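Local atomic coordinates of aspartate aminotransferase (Plasmodium falciparum, PDB entry 3K7Y), a protein that probably catalyses the reversible, pyridoxal 5'-phosphate-dependent transfer of an amino group between L-aspartate and 2-oxoglutarate, giving oxaloacetate and L-glutamate. Residues 166-169 against 170-173; 198-201 against 202-206; 125-128 against 129-133; 108-111 against 112-116; 272-275 against 276-280. All blocks are in the same frame, centred on the assembly; numbering follows the deposited sequence.

Contact 1 (166-169 against 170-173)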
loop_
_atom_site.group_PDB
_atom_site.type_symbol
_atom_site.label_atom_id
_atom_site.label_comp_id
_atom_site.label_asym_id
_atom_site.label_seq_id
_atom_site.Cartn_x
_atom_site.Cartn_y
_atom_site.Cartn_z
ATOM N N ASN A 166 1.294 -8.902 36.616
ATOM C CA ASN A 166 2.417 -8.335 37.347
ATOM C C ASN A 166 3.150 -7.245 36.581
ATOM O O ASN A 166 3.267 -6.115 37.064
ATOM C CB ASN A 166 3.416 -9.421 37.684
ATOM C CG ASN A 166 3.410 -9.749 39.115
ATOM O OD1 ASN A 166 2.398 -9.562 39.804
ATOM N ND2 ASN A 166 4.544 -10.238 39.607
ATOM N N ASP A 167 3.655 -7.609 35.399
ATOM C CA ASP A 167 4.376 -6.699 34.531
ATOM C C ASP A 167 3.441 -5.593 34.121
ATOM O O ASP A 167 3.798 -4.418 34.163
ATOM C CB ASP A 167 4.881 -7.425 33.288
ATOM C CG ASP A 167 5.833 -8.559 33.614
ATOM O OD1 ASP A 167 6.022 -9.413 32.718
ATOM O OD2 ASP A 167 6.391 -8.598 34.743
ATOM N N LEU A 168 2.224 -5.974 33.759
ATOM C CA LEU A 168 1.198 -5.001 33.448
ATOM C C LEU A 168 1.022 -3.965 34.561
ATOM O O LEU A 168 0.479 -2.886 34.324
ATOM C CB LEU A 168 -0.119 -5.709 33.159
ATOM C CG LEU A 168 -1.013 -5.019 32.126
ATOM C CD1 LEU A 168 -0.214 -4.480 30.935
ATOM C CD2 LEU A 168 -2.073 -6.000 31.640
ATOM N N ARG A 169 1.503 -4.292 35.763
ATOM C CA ARG A 169 1.380 -3.417 36.925
ATOM C C ARG A 169 2.628 -2.591 37.259
ATOM O O ARG A 169 2.522 -1.554 37.903
ATOM C CB ARG A 169 0.941 -4.210 38.159
ATOM C CG ARG A 169 -0.562 -4.311 38.372
ATOM C CD ARG A 169 -0.880 -4.757 39.801
ATOM N NE ARG A 169 -2.312 -4.971 40.046
ATOM C CZ ARG A 169 -3.197 -4.014 40.352
ATOM N NH1 ARG A 169 -2.826 -2.741 40.442
ATOM N NH2 ARG A 169 -4.473 -4.325 40.568
ATOM N N ASN A 170 3.809 -3.029 36.849
ATOM C CA ASN A 170 5.007 -2.251 37.174
ATOM C C ASN A 170 5.781 -1.703 35.982
ATOM O O ASN A 170 6.900 -1.219 36.127
ATOM C CB ASN A 170 5.918 -2.991 38.163
ATOM C CG ASN A 170 5.647 -4.487 38.208
ATOM O OD1 ASN A 170 4.984 -4.978 39.128
ATOM N ND2 ASN A 170 6.152 -5.217 37.211
ATOM N N ILE A 171 5.163 -1.763 34.810
ATOM C CA ILE A 171 5.718 -1.158 33.615
ATOM C C ILE A 171 5.293 0.306 33.568
ATOM O O ILE A 171 4.103 0.583 33.411
ATOM C CB ILE A 171 5.245 -1.882 32.326
ATOM C CG1 ILE A 171 3.709 -1.878 32.219
ATOM C CG2 ILE A 171 5.822 -3.305 32.271
ATOM C CD1 ILE A 171 3.168 -2.097 30.832
ATOM N N PRO A 172 6.251 1.252 33.657
ATOM C CA PRO A 172 5.890 2.654 33.780
ATOM C C PRO A 172 4.387 2.958 33.957
ATOM O O PRO A 172 3.732 2.393 34.843
ATOM C CB PRO A 172 6.455 3.234 32.489
ATOM C CG PRO A 172 7.728 2.394 32.269
ATOM C CD PRO A 172 7.628 1.154 33.146
ATOM N N ASN A 173 3.862 3.855 33.133
ATOM C CA ASN A 173 2.539 4.436 33.326
ATOM C C ASN A 173 2.166 5.060 32.009
ATOM O O ASN A 173 2.971 5.794 31.426
ATOM C CB ASN A 173 2.592 5.552 34.375
ATOM C CG ASN A 173 2.155 5.098 35.749
ATOM O OD1 ASN A 173 2.980 4.924 36.648
ATOM N ND2 ASN A 173 0.847 4.926 35.929
#

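Contact 2 (198-201 against 202-206)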
loop_
_atom_site.group_PDB
_atom_site.type_symbol
_atom_site.label_atom_id
_atom_site.label_comp_id
_atom_site.label_asym_id
_atom_site.label_seq_id
_atom_site.Cartn_x
_atom_site.Cartn_y
_atom_site.Cartn_z
ATOM N N GLU A 198 -10.166 -7.662 35.759
ATOM C CA GLU A 198 -8.990 -7.250 36.504
ATOM C C GLU A 198 -8.175 -6.288 35.641
ATOM O O GLU A 198 -7.860 -5.173 36.065
ATOM C CB GLU A 198 -8.161 -8.452 36.952
ATOM C CG GLU A 198 -7.332 -8.194 38.207
ATOM C CD GLU A 198 -6.531 -9.417 38.659
ATOM O OE1 GLU A 198 -5.387 -9.230 39.146
ATOM O OE2 GLU A 198 -7.035 -10.558 38.527
ATOM N N ILE A 199 -7.873 -6.717 34.417
ATOM C CA ILE A 199 -7.190 -5.885 33.422
ATOM C C ILE A 199 -7.792 -4.478 33.341
ATOM O O ILE A 199 -7.090 -3.484 33.524
ATOM C CB ILE A 199 -7.235 -6.550 32.025
ATOM C CG1 ILE A 199 -6.461 -7.870 32.039
ATOM C CG2 ILE A 199 -6.687 -5.624 30.967
ATOM C CD1 ILE A 199 -6.858 -8.841 30.950
ATOM N N ILE A 200 -9.091 -4.398 33.075
ATOM C CA ILE A 200 -9.735 -3.114 32.950
ATOM C C ILE A 200 -9.306 -2.266 34.127
ATOM O O ILE A 200 -8.995 -1.093 33.966
ATOM C CB ILE A 200 -11.262 -3.256 32.910
ATOM C CG1 ILE A 200 -11.679 -4.284 31.847
ATOM C CG2 ILE A 200 -11.935 -1.895 32.683
ATOM C CD1 ILE A 200 -11.507 -3.840 30.395
ATOM N N GLU A 201 -9.238 -2.872 35.306
ATOM C CA GLU A 201 -8.888 -2.103 36.496
ATOM C C GLU A 201 -7.440 -1.622 36.488
ATOM O O GLU A 201 -7.176 -0.464 36.831
ATOM C CB GLU A 201 -9.195 -2.859 37.786
ATOM C CG GLU A 201 -9.186 -1.913 38.973
ATOM C CD GLU A 201 -9.880 -2.471 40.191
ATOM O OE1 GLU A 201 -10.363 -1.650 41.007
ATOM O OE2 GLU A 201 -9.939 -3.720 40.328
ATOM N N ILE A 202 -6.526 -2.517 36.101
ATOM C CA ILE A 202 -5.096 -2.202 35.955
ATOM C C ILE A 202 -4.890 -1.104 34.914
ATOM O O ILE A 202 -4.203 -0.108 35.165
ATOM C CB ILE A 202 -4.259 -3.439 35.519
ATOM C CG1 ILE A 202 -4.509 -4.643 36.438
ATOM C CG2 ILE A 202 -2.758 -3.087 35.431
ATOM C CD1 ILE A 202 -3.526 -5.797 36.219
ATOM N N VAL A 203 -5.494 -1.305 33.747
ATOM C CA VAL A 203 -5.393 -0.368 32.632
ATOM C C VAL A 203 -5.930 1.006 33.009
ATOM O O VAL A 203 -5.397 2.013 32.554
ATOM C CB VAL A 203 -6.118 -0.909 31.373
ATOM C CG1 VAL A 203 -6.198 0.151 30.270
ATOM C CG2 VAL A 203 -5.421 -2.147 30.864
ATOM N N LEU A 204 -6.968 1.041 33.844
ATOM C CA LEU A 204 -7.521 2.304 34.342
ATOM C C LEU A 204 -6.604 3.018 35.336
ATOM O O LEU A 204 -6.438 4.239 35.264
ATOM C CB LEU A 204 -8.891 2.086 34.979
ATOM C CG LEU A 204 -10.062 1.991 34.011
ATOM C CD1 LEU A 204 -11.230 1.285 34.679
ATOM C CD2 LEU A 204 -10.466 3.364 33.508
ATOM N N HIS A 205 -6.022 2.263 36.262
ATOM C CA HIS A 205 -5.112 2.840 37.241
ATOM C C HIS A 205 -3.847 3.364 36.576
ATOM O O HIS A 205 -3.412 4.475 36.875
ATOM C CB HIS A 205 -4.768 1.844 38.358
ATOM C CG HIS A 205 -4.052 2.466 39.521
ATOM N ND1 HIS A 205 -2.847 1.991 39.997
ATOM C CD2 HIS A 205 -4.367 3.533 40.297
ATOM C CE1 HIS A 205 -2.455 2.731 41.021
ATOM N NE2 HIS A 205 -3.358 3.676 41.222
ATOM N N LYS A 206 -3.278 2.579 35.662
ATOM C CA LYS A 206 -2.002 2.930 35.031
ATOM C C LYS A 206 -2.166 3.786 33.767
ATOM O O LYS A 206 -1.176 4.244 33.169
ATOM C CB LYS A 206 -1.205 1.666 34.700
ATOM C CG LYS A 206 -1.089 0.664 35.833
ATOM C CD LYS A 206 0.350 0.321 36.091
ATOM C CE LYS A 206 0.913 1.264 37.115
ATOM N NZ LYS A 206 2.315 1.586 36.785
#

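Contact 3 (125-128 against 129-133). With PLP (pyridoxal-5'-phosphate), chain B.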
loop_
_atom_site.group_PDB
_atom_site.type_symbol
_atom_site.label_atom_id
_atom_site.label_comp_id
_atom_site.label_asym_id
_atom_site.label_seq_id
_atom_site.Cartn_x
_atom_site.Cartn_y
_atom_site.Cartn_z
ATOM N N LEU A 125 7.831 0.638 23.382
ATOM C CA LEU A 125 6.615 -0.169 23.146
ATOM C C LEU A 125 6.743 -1.513 23.808
ATOM O O LEU A 125 7.762 -2.186 23.658
ATOM C CB LEU A 125 6.359 -0.392 21.653
ATOM C CG LEU A 125 5.884 0.801 20.819
ATOM C CD1 LEU A 125 6.642 0.827 19.535
ATOM C CD2 LEU A 125 4.394 0.776 20.542
ATOM N N TYR A 126 5.706 -1.896 24.544
ATOM C CA TYR A 126 5.652 -3.207 25.147
ATOM C C TYR A 126 4.909 -4.214 24.274
ATOM O O TYR A 126 3.886 -3.900 23.632
ATOM C CB TYR A 126 5.056 -3.132 26.546
ATOM C CG TYR A 126 5.940 -2.340 27.475
ATOM C CD1 TYR A 126 7.050 -2.925 28.099
ATOM C CD2 TYR A 126 5.682 -1.002 27.716
ATOM C CE1 TYR A 126 7.868 -2.191 28.935
ATOM C CE2 TYR A 126 6.494 -0.259 28.547
ATOM C CZ TYR A 126 7.583 -0.849 29.155
ATOM O OH TYR A 126 8.372 -0.056 29.965
ATOM N N VAL A 127 5.449 -5.428 24.252
ATOM C CA VAL A 127 4.907 -6.484 23.433
ATOM C C VAL A 127 4.839 -7.738 24.312
ATOM O O VAL A 127 5.681 -7.908 25.182
ATOM C CB VAL A 127 5.772 -6.629 22.155
ATOM C CG1 VAL A 127 6.801 -7.714 22.291
ATOM C CG2 VAL A 127 4.917 -6.886 20.971
ATOM N N THR A 128 3.832 -8.589 24.149
ATOM C CA THR A 128 3.729 -9.756 25.054
ATOM C C THR A 128 4.643 -10.870 24.560
ATOM O O THR A 128 4.763 -11.076 23.356
ATOM C CB THR A 128 2.262 -10.300 25.254
ATOM O OG1 THR A 128 1.675 -10.676 23.998
ATOM C CG2 THR A 128 1.371 -9.277 25.935
ATOM N N ASN A 129 5.294 -11.581 25.470
ATOM C CA ASN A 129 6.198 -12.643 25.052
ATOM C C ASN A 129 5.513 -13.986 24.935
ATOM O O ASN A 129 4.786 -14.367 25.840
ATOM C CB ASN A 129 7.397 -12.759 25.980
ATOM C CG ASN A 129 8.261 -13.940 25.630
ATOM O OD1 ASN A 129 7.920 -15.074 25.961
ATOM N ND2 ASN A 129 9.369 -13.696 24.942
ATOM N N PRO A 130 5.744 -14.723 23.827
ATOM C CA PRO A 130 6.538 -14.353 22.671
ATOM C C PRO A 130 5.634 -13.582 21.702
ATOM O O PRO A 130 4.399 -13.707 21.770
ATOM C CB PRO A 130 6.946 -15.701 22.087
ATOM C CG PRO A 130 5.789 -16.596 22.390
ATOM C CD PRO A 130 5.101 -16.040 23.632
ATOM N N PRO A 131 6.237 -12.764 20.820
ATOM C CA PRO A 131 5.472 -11.801 20.023
ATOM C C PRO A 131 5.324 -12.230 18.584
ATOM O O PRO A 131 6.164 -12.968 18.088
ATOM C CB PRO A 131 6.364 -10.571 20.054
ATOM C CG PRO A 131 7.798 -11.134 20.303
ATOM C CD PRO A 131 7.689 -12.587 20.645
ATOM N N TYR A 132 4.279 -11.768 17.907
ATOM C CA TYR A 132 4.198 -11.950 16.471
ATOM C C TYR A 132 5.493 -11.391 15.870
ATOM O O TYR A 132 5.794 -10.210 16.055
ATOM C CB TYR A 132 2.982 -11.214 15.936
ATOM C CG TYR A 132 2.905 -11.175 14.436
ATOM C CD1 TYR A 132 2.599 -9.996 13.783
ATOM C CD2 TYR A 132 3.156 -12.308 13.667
ATOM C CE1 TYR A 132 2.530 -9.941 12.411
ATOM C CE2 TYR A 132 3.098 -12.263 12.295
ATOM C CZ TYR A 132 2.783 -11.077 11.678
ATOM O OH TYR A 132 2.712 -10.992 10.313
ATOM N N ILE A 133 6.262 -12.242 15.178
ATOM C CA ILE A 133 7.572 -11.856 14.613
ATOM C C ILE A 133 7.614 -10.496 13.972
ATOM O O ILE A 133 8.421 -9.668 14.390
ATOM C CB ILE A 133 8.129 -12.847 13.577
ATOM C CG1 ILE A 133 6.997 -13.744 13.032
ATOM C CG2 ILE A 133 9.295 -13.620 14.195
ATOM C CD1 ILE A 133 7.314 -14.544 11.747
HETATM N N1 PLP B . -1.183 -9.386 13.025
HETATM C C2 PLP B . -1.136 -10.742 13.221
HETATM C C2A PLP B . -1.120 -11.249 14.613
HETATM C C3 PLP B . -1.117 -11.600 12.132
HETATM O O3 PLP B . -1.090 -12.958 12.328
HETATM C C4 PLP B . -1.132 -11.078 10.838
HETATM C C4A PLP B . -1.257 -12.048 9.702
HETATM O O4A PLP B . -2.382 -12.319 9.262
HETATM C C5 PLP B . -1.187 -9.687 10.624
HETATM C C6 PLP B . -1.203 -8.851 11.743
HETATM C C5A PLP B . -1.191 -9.013 9.249
HETATM O O4P PLP B . -2.134 -9.490 8.306
HETATM P P PLP B . -2.105 -8.965 6.773
HETATM O O1P PLP B . -3.472 -9.020 6.154
HETATM O O2P PLP B . -1.258 -9.898 5.949
HETATM O O3P PLP B . -1.597 -7.541 6.782
#

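Contact 4 (108-111 against 112-116)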
loop_
_atom_site.group_PDB
_atom_site.type_symbol
_atom_site.label_atom_id
_atom_site.label_comp_id
_atom_site.label_asym_id
_atom_site.label_seq_id
_atom_site.Cartn_x
_atom_site.Cartn_y
_atom_site.Cartn_z
ATOM N N GLY A 108 -0.463 -3.163 7.053
ATOM C CA GLY A 108 -0.605 -1.806 6.605
ATOM C C GLY A 108 -1.161 -0.916 7.692
ATOM O O GLY A 108 -0.877 0.265 7.720
ATOM N N ALA A 109 -1.970 -1.461 8.585
ATOM C CA ALA A 109 -2.528 -0.613 9.614
ATOM C C ALA A 109 -1.534 -0.498 10.760
ATOM O O ALA A 109 -1.356 0.578 11.334
ATOM C CB ALA A 109 -3.865 -1.134 10.090
ATOM N N ILE A 110 -0.861 -1.600 11.069
ATOM C CA ILE A 110 0.112 -1.587 12.149
ATOM C C ILE A 110 1.108 -0.499 11.817
ATOM O O ILE A 110 1.269 0.462 12.577
ATOM C CB ILE A 110 0.832 -2.950 12.332
ATOM C CG1 ILE A 110 -0.139 -4.009 12.861
ATOM C CG2 ILE A 110 2.028 -2.825 13.285
ATOM C CD1 ILE A 110 0.247 -5.463 12.436
ATOM N N PHE A 111 1.742 -0.612 10.660
ATOM C CA PHE A 111 2.787 0.352 10.327
ATOM C C PHE A 111 2.370 1.819 10.313
ATOM O O PHE A 111 3.125 2.620 10.835
ATOM C CB PHE A 111 3.530 -0.025 9.059
ATOM C CG PHE A 111 3.182 0.791 7.880
ATOM C CD1 PHE A 111 2.531 0.213 6.809
ATOM C CD2 PHE A 111 3.560 2.132 7.808
ATOM C CE1 PHE A 111 2.246 0.964 5.668
ATOM C CE2 PHE A 111 3.283 2.894 6.693
ATOM C CZ PHE A 111 2.621 2.314 5.615
ATOM N N VAL A 112 1.204 2.184 9.763
ATOM C CA VAL A 112 0.818 3.610 9.791
ATOM C C VAL A 112 0.699 4.081 11.225
ATOM O O VAL A 112 1.079 5.214 11.544
ATOM C CB VAL A 112 -0.511 3.992 9.057
ATOM C CG1 VAL A 112 -0.797 5.509 9.235
ATOM C CG2 VAL A 112 -0.457 3.672 7.564
ATOM N N LEU A 113 0.182 3.207 12.089
ATOM C CA LEU A 113 0.055 3.536 13.507
ATOM C C LEU A 113 1.399 3.734 14.173
ATOM O O LEU A 113 1.553 4.619 15.014
ATOM C CB LEU A 113 -0.715 2.463 14.248
ATOM C CG LEU A 113 -0.832 2.653 15.746
ATOM C CD1 LEU A 113 -1.569 3.954 16.081
ATOM C CD2 LEU A 113 -1.565 1.460 16.309
ATOM N N LEU A 114 2.372 2.914 13.801
ATOM C CA LEU A 114 3.703 3.087 14.357
ATOM C C LEU A 114 4.299 4.382 13.833
ATOM O O LEU A 114 4.902 5.147 14.588
ATOM C CB LEU A 114 4.589 1.885 14.065
ATOM C CG LEU A 114 4.255 0.567 14.772
ATOM C CD1 LEU A 114 5.062 -0.546 14.168
ATOM C CD2 LEU A 114 4.546 0.645 16.239
ATOM N N GLU A 115 4.095 4.658 12.550
ATOM C CA GLU A 115 4.537 5.940 12.005
ATOM C C GLU A 115 3.850 7.039 12.794
ATOM O O GLU A 115 4.434 8.093 13.035
ATOM C CB GLU A 115 4.258 6.088 10.499
ATOM C CG GLU A 115 5.158 5.293 9.578
ATOM C CD GLU A 115 6.655 5.591 9.728
ATOM O OE1 GLU A 115 7.440 5.148 8.855
ATOM O OE2 GLU A 115 7.077 6.248 10.708
ATOM N N PHE A 116 2.619 6.772 13.221
ATOM C CA PHE A 116 1.846 7.779 13.950
ATOM C C PHE A 116 2.346 7.954 15.372
ATOM O O PHE A 116 2.208 9.025 15.951
ATOM C CB PHE A 116 0.343 7.464 13.960
ATOM C CG PHE A 116 -0.471 8.464 14.734
ATOM C CD1 PHE A 116 -0.466 9.813 14.378
ATOM C CD2 PHE A 116 -1.230 8.063 15.824
ATOM C CE1 PHE A 116 -1.212 10.754 15.082
ATOM C CE2 PHE A 116 -1.989 8.997 16.547
ATOM C CZ PHE A 116 -1.978 10.355 16.170
#

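Contact 5 (272-275 against 276-280)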
loop_
_atom_site.group_PDB
_atom_site.type_symbol
_atom_site.label_atom_id
_atom_site.label_comp_id
_atom_site.label_asym_id
_atom_site.label_seq_id
_atom_site.Cartn_x
_atom_site.Cartn_y
_atom_site.Cartn_z
ATOM N N LYS A 272 -11.382 14.801 14.089
ATOM C CA LYS A 272 -11.007 15.655 12.946
ATOM C C LYS A 272 -9.513 15.889 12.803
ATOM O O LYS A 272 -9.010 15.880 11.697
ATOM C CB LYS A 272 -11.721 17.016 12.980
ATOM C CG LYS A 272 -13.044 17.098 12.185
ATOM C CD LYS A 272 -13.115 18.369 11.306
ATOM C CE LYS A 272 -14.544 18.871 11.122
ATOM N NZ LYS A 272 -14.946 19.794 12.219
ATOM N N ILE A 273 -8.819 16.121 13.915
ATOM C CA ILE A 273 -7.361 16.314 13.908
ATOM C C ILE A 273 -6.605 15.028 13.525
ATOM O O ILE A 273 -5.947 14.978 12.493
ATOM C CB ILE A 273 -6.828 16.845 15.270
ATOM C CG1 ILE A 273 -7.101 18.343 15.439
ATOM C CG2 ILE A 273 -5.327 16.585 15.410
ATOM C CD1 ILE A 273 -6.565 18.940 16.761
ATOM N N VAL A 274 -6.712 13.993 14.356
ATOM C CA VAL A 274 -6.047 12.715 14.104
ATOM C C VAL A 274 -6.180 12.329 12.624
ATOM O O VAL A 274 -5.222 11.850 11.987
ATOM C CB VAL A 274 -6.601 11.599 15.021
ATOM C CG1 VAL A 274 -5.807 10.343 14.862
ATOM C CG2 VAL A 274 -6.533 12.026 16.463
ATOM N N PHE A 275 -7.365 12.572 12.075
ATOM C CA PHE A 275 -7.622 12.281 10.680
ATOM C C PHE A 275 -6.619 12.985 9.773
ATOM O O PHE A 275 -5.974 12.334 8.946
ATOM C CB PHE A 275 -9.045 12.659 10.298
ATOM C CG PHE A 275 -9.461 12.145 8.953
ATOM C CD1 PHE A 275 -9.681 10.784 8.751
ATOM C CD2 PHE A 275 -9.639 13.020 7.885
ATOM C CE1 PHE A 275 -10.076 10.296 7.497
ATOM C CE2 PHE A 275 -10.037 12.548 6.630
ATOM C CZ PHE A 275 -10.255 11.184 6.437
ATOM N N ASN A 276 -6.479 14.302 9.944
ATOM C CA ASN A 276 -5.527 15.091 9.159
ATOM C C ASN A 276 -4.085 14.624 9.342
ATOM O O ASN A 276 -3.351 14.490 8.362
ATOM C CB ASN A 276 -5.669 16.594 9.432
ATOM C CG ASN A 276 -6.827 17.248 8.639
ATOM O OD1 ASN A 276 -7.159 16.834 7.526
ATOM N ND2 ASN A 276 -7.428 18.286 9.216
ATOM N N ASN A 277 -3.694 14.350 10.586
ATOM C CA ASN A 277 -2.405 13.714 10.876
ATOM C C ASN A 277 -2.204 12.414 10.099
ATOM O O ASN A 277 -1.127 12.164 9.553
ATOM C CB ASN A 277 -2.264 13.414 12.365
ATOM C CG ASN A 277 -2.329 14.663 13.228
ATOM O OD1 ASN A 277 -3.383 15.003 13.792
ATOM N ND2 ASN A 277 -1.194 15.338 13.362
ATOM N N LEU A 278 -3.238 11.587 10.049
ATOM C CA LEU A 278 -3.099 10.313 9.372
ATOM C C LEU A 278 -2.968 10.505 7.870
ATOM O O LEU A 278 -2.051 9.953 7.261
ATOM C CB LEU A 278 -4.220 9.342 9.745
ATOM C CG LEU A 278 -4.232 8.913 11.220
ATOM C CD1 LEU A 278 -5.250 7.819 11.506
ATOM C CD2 LEU A 278 -2.839 8.497 11.711
ATOM N N CYS A 279 -3.847 11.314 7.282
ATOM C CA CYS A 279 -3.767 11.613 5.847
ATOM C C CYS A 279 -2.394 12.135 5.514
ATOM O O CYS A 279 -1.742 11.682 4.573
ATOM C CB CYS A 279 -4.811 12.643 5.442
ATOM S SG CYS A 279 -6.466 11.992 5.576
ATOM N N PHE A 280 -1.963 13.084 6.325
ATOM C CA PHE A 280 -0.635 13.617 6.226
ATOM C C PHE A 280 0.388 12.486 6.179
ATOM O O PHE A 280 1.052 12.290 5.158
ATOM C CB PHE A 280 -0.366 14.527 7.408
ATOM C CG PHE A 280 0.931 15.229 7.317
ATOM C CD1 PHE A 280 2.067 14.693 7.926
ATOM C CD2 PHE A 280 1.036 16.420 6.598
ATOM C CE1 PHE A 280 3.290 15.349 7.838
ATOM C CE2 PHE A 280 2.248 17.078 6.500
ATOM C CZ PHE A 280 3.384 16.541 7.117
#

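Contact 1 (166-169 against 170-173)
Asp167 and the pair Asn170 and Ile171 meet where helix 161-170 gives out and the chain turns into the loop that leads to strand 176-179. The closely packed part lies on the inner side of this last turn. There the side chain of Ile171 folds back under the helix end; its CG1 is flanked by both backbone branches (chi1 58°), which, with CD1 extended beyond it, brings that methyl to Leu168. Leu168 and Ile171 run alongside each other, their CD1 atoms 4.1 Å apart. Both also pack on Ile149 of strand 145-153, so the pair lies between the helix end and the sheet, and Ile171 reaches Tyr126 of strand 124-128 as well.

The solvent side is looser. Asn170 turns its side chain back along the helix, and its amide plane stands 68° from the carboxylate of Asp167; Asp167 OD2 and Asn170 ND2 remain 4.2 Å apart, too far for a direct bond. The carboxylate instead accepts a hydrogen bond at OD1 from the backbone N of Asn150, while the side chain of Arg169 runs out extended from CG to NE.

In the backbone, Asp167 O takes Asn170 N at 3.0 Å and receives a weaker bond from Ile171 N at 3.1 Å. A second weak bond joins Asn170 N to Asn166 O. One carbonyl shared by two successive amides, over bent bonds, implies a helix end closed by several modest interactions.

Contact 2 (198-201 against 202-206)
Ile199 and Val203, one helical turn apart, project from the helix in a common direction. CG2 of Ile199 is trans to the amide nitrogen of its own residue, whereas CG2 of Val203 is trans to its carbonyl carbon; these two torsions put the methyls on the same flank, where they touch at 3.7 Å between Ile199 CG2 and Val203 CG2. Ile200 and Leu204 repeat this alignment on the adjoining stripe, where Ile200 CG2 and Leu204 CD1 approach to 3.8 Å.

The segments form the later part of helix 193-206, the crossover helix of a beta-alpha-beta unit between parallel strands 176-179 and 209-214. Its side chains serve two neighbours: Ile200 and Val203 pack on Phe234 of helix 229-235, while Ile199 and Ile202 reach Leu165 of helix 161-170.

Ile202 sends CG1 back over the preceding turn, to 3.4 Å from Glu198 O. Glu201, in contrast, extends its carboxylate away from the helix on the solvent side, while Glu198 packs on Leu165. Beneath these side chains four i to i+4 backbone bonds link the segments, the straightest from Val203 N to Ile199 O at 2.7 Å, with an N-H...O angle of 174°. His205 N reaches Glu201 O at 3.0 Å.

Contact 3 (125-128 against 129-133)
Val127 and Pro131 meet across the turn that follows strand 124-128, but the first segment begins within the strand. Leu125 leans on Leu114 and Leu117 of helix 105-118, and Tyr126 on the other side of the strand packs against Val177. At Val127 the local contact starts: its CG1 touches Pro131 CB at 3.7 Å and CG at 4.1 Å, while CG2 comes within 4.1 Å of the same CB. The two side chains cross at about a right angle, and both valine methyls face Pro131 CB, CG1 the more closely.

Thr128 closes the strand. Its OG1, tucked over the main chain at chi1 58°, is hydrogen-bonded to Tyr184 OH, a hydroxyl that also bonds Pro130 O. Beyond it the cis peptide between Asn129 and Pro130 bends the chain sharply, so that Pro131 comes to lie beside Val127.

The turn delivers Tyr132 to the cofactor. One face of its ring covers the pyridine of pyridoxal 5'-phosphate, with Tyr132 CE1 at 3.8 Å from N1 of the cofactor and PLP C2 lying over the rim of the phenol ring.

Tyr132 is also the N-cap of helix 133-140, and its ring meets His135 of that helix edge-to-face. Strand 124-128 itself runs between strands 176-179 and 145-153, with Tyr148 of the latter packed against both Val127 and Pro131.

Contact 4 (108-111 against 112-116)
Phe111 and Val112 dominate this turn of helix 105-118, which in the fold of class I aminotransferases follows strand 98-104 and starts at the cofactor; Gly106 and Thr107 in its first turn bind pyridoxal 5'-phosphate, and Ile110 touches it. The Phe111 ring projects from the side of the helix and takes a CH-pi contact from its neighbour: Val112 CG2 lies over one face, 4.1 Å from the ring centroid and 19° off the normal. That methyl is anti to the carbonyl carbon of Val112, which also sets it 3.4 Å from Gly108 O. At the rim of the same ring, in its plane, Glu115 CG approaches CD2 of Phe111 at 4.0 Å.

On the next stripe Ile110 and Leu114 are aligned, CG2 of Ile110 meeting CD1 of Leu114 at 3.9 Å, and both pack on Met138 of helix 133-140. Across the dimer interface the Phe111 ring stands edge-to-face with Phe285 of the second subunit, so the ring is held from within its own helix and from the partner chain. The backbone bonds firm up along the turn, from a weak one of 3.5 Å between Val112 N and Gly108 O to a nearly straight one in which Glu115 N lies 2.8 Å from Phe111 O.

Contact 5 (272-275 against 276-280)
A cysteine sulfur-aromatic contact marks the middle of helix 268-283, a helix that packs against the sheet on one side and meets the second subunit on another. Cys279 SG stands over one face of the Phe275 ring, 4.0 Å from its centroid and 20° off the normal, offset toward the rim where CE2 of Phe275 is nearest. Two torsions produce this: the phenyl ring swings out with CG anti to its backbone N (chi1 -169°), and the cysteine sulfur lies opposite its carbonyl carbon, which turns it back down the helix.

On the inward side Val274 and Leu278 pair more loosely, CG1 of Val274 lying 4.2 Å from CG of Leu278. Both rest on Phe116 of helix 105-118 and on Ile263 of strand 258-264, while Leu278 and Phe275 also touch Ile101 of strand 98-104. Toward the dimer partner Ile273 packs on Glu9 of the second subunit, and Asn276 ND2 makes a weak hydrogen bond to Asn10 OD1 of that chain.

Of the backbone bonds that link the segments, the first, Asn276 N to Lys272 O, is weak and the later ones are shorter. The same two residues that share the sulfur-aromatic contact are also joined through the main chain, Cys279 N lying 2.9 Å from Phe275 O.

Along the chain the order is contact 4, contact 3, contact 1, contact 2, contact 5. Contacts 4 and 3 follow one another through helix 105-118 and strand 124-128, their centres 16 Å apart, and both bring residues to the cofactor. Contacts 1 and 2, 10 Å apart between centres, lie far from it; Lys206 NZ ties them together by a hydrogen bond to Pro172 O. Tyr126 of contact 3 packs on Ile171 and Pro172, joining that pair to the mixed sheet. Contact 5 touches contact 4 through Phe116, and both meet the second subunit. The set thus runs from the dimer interface through the cofactor site to the outer helices covering the sheet.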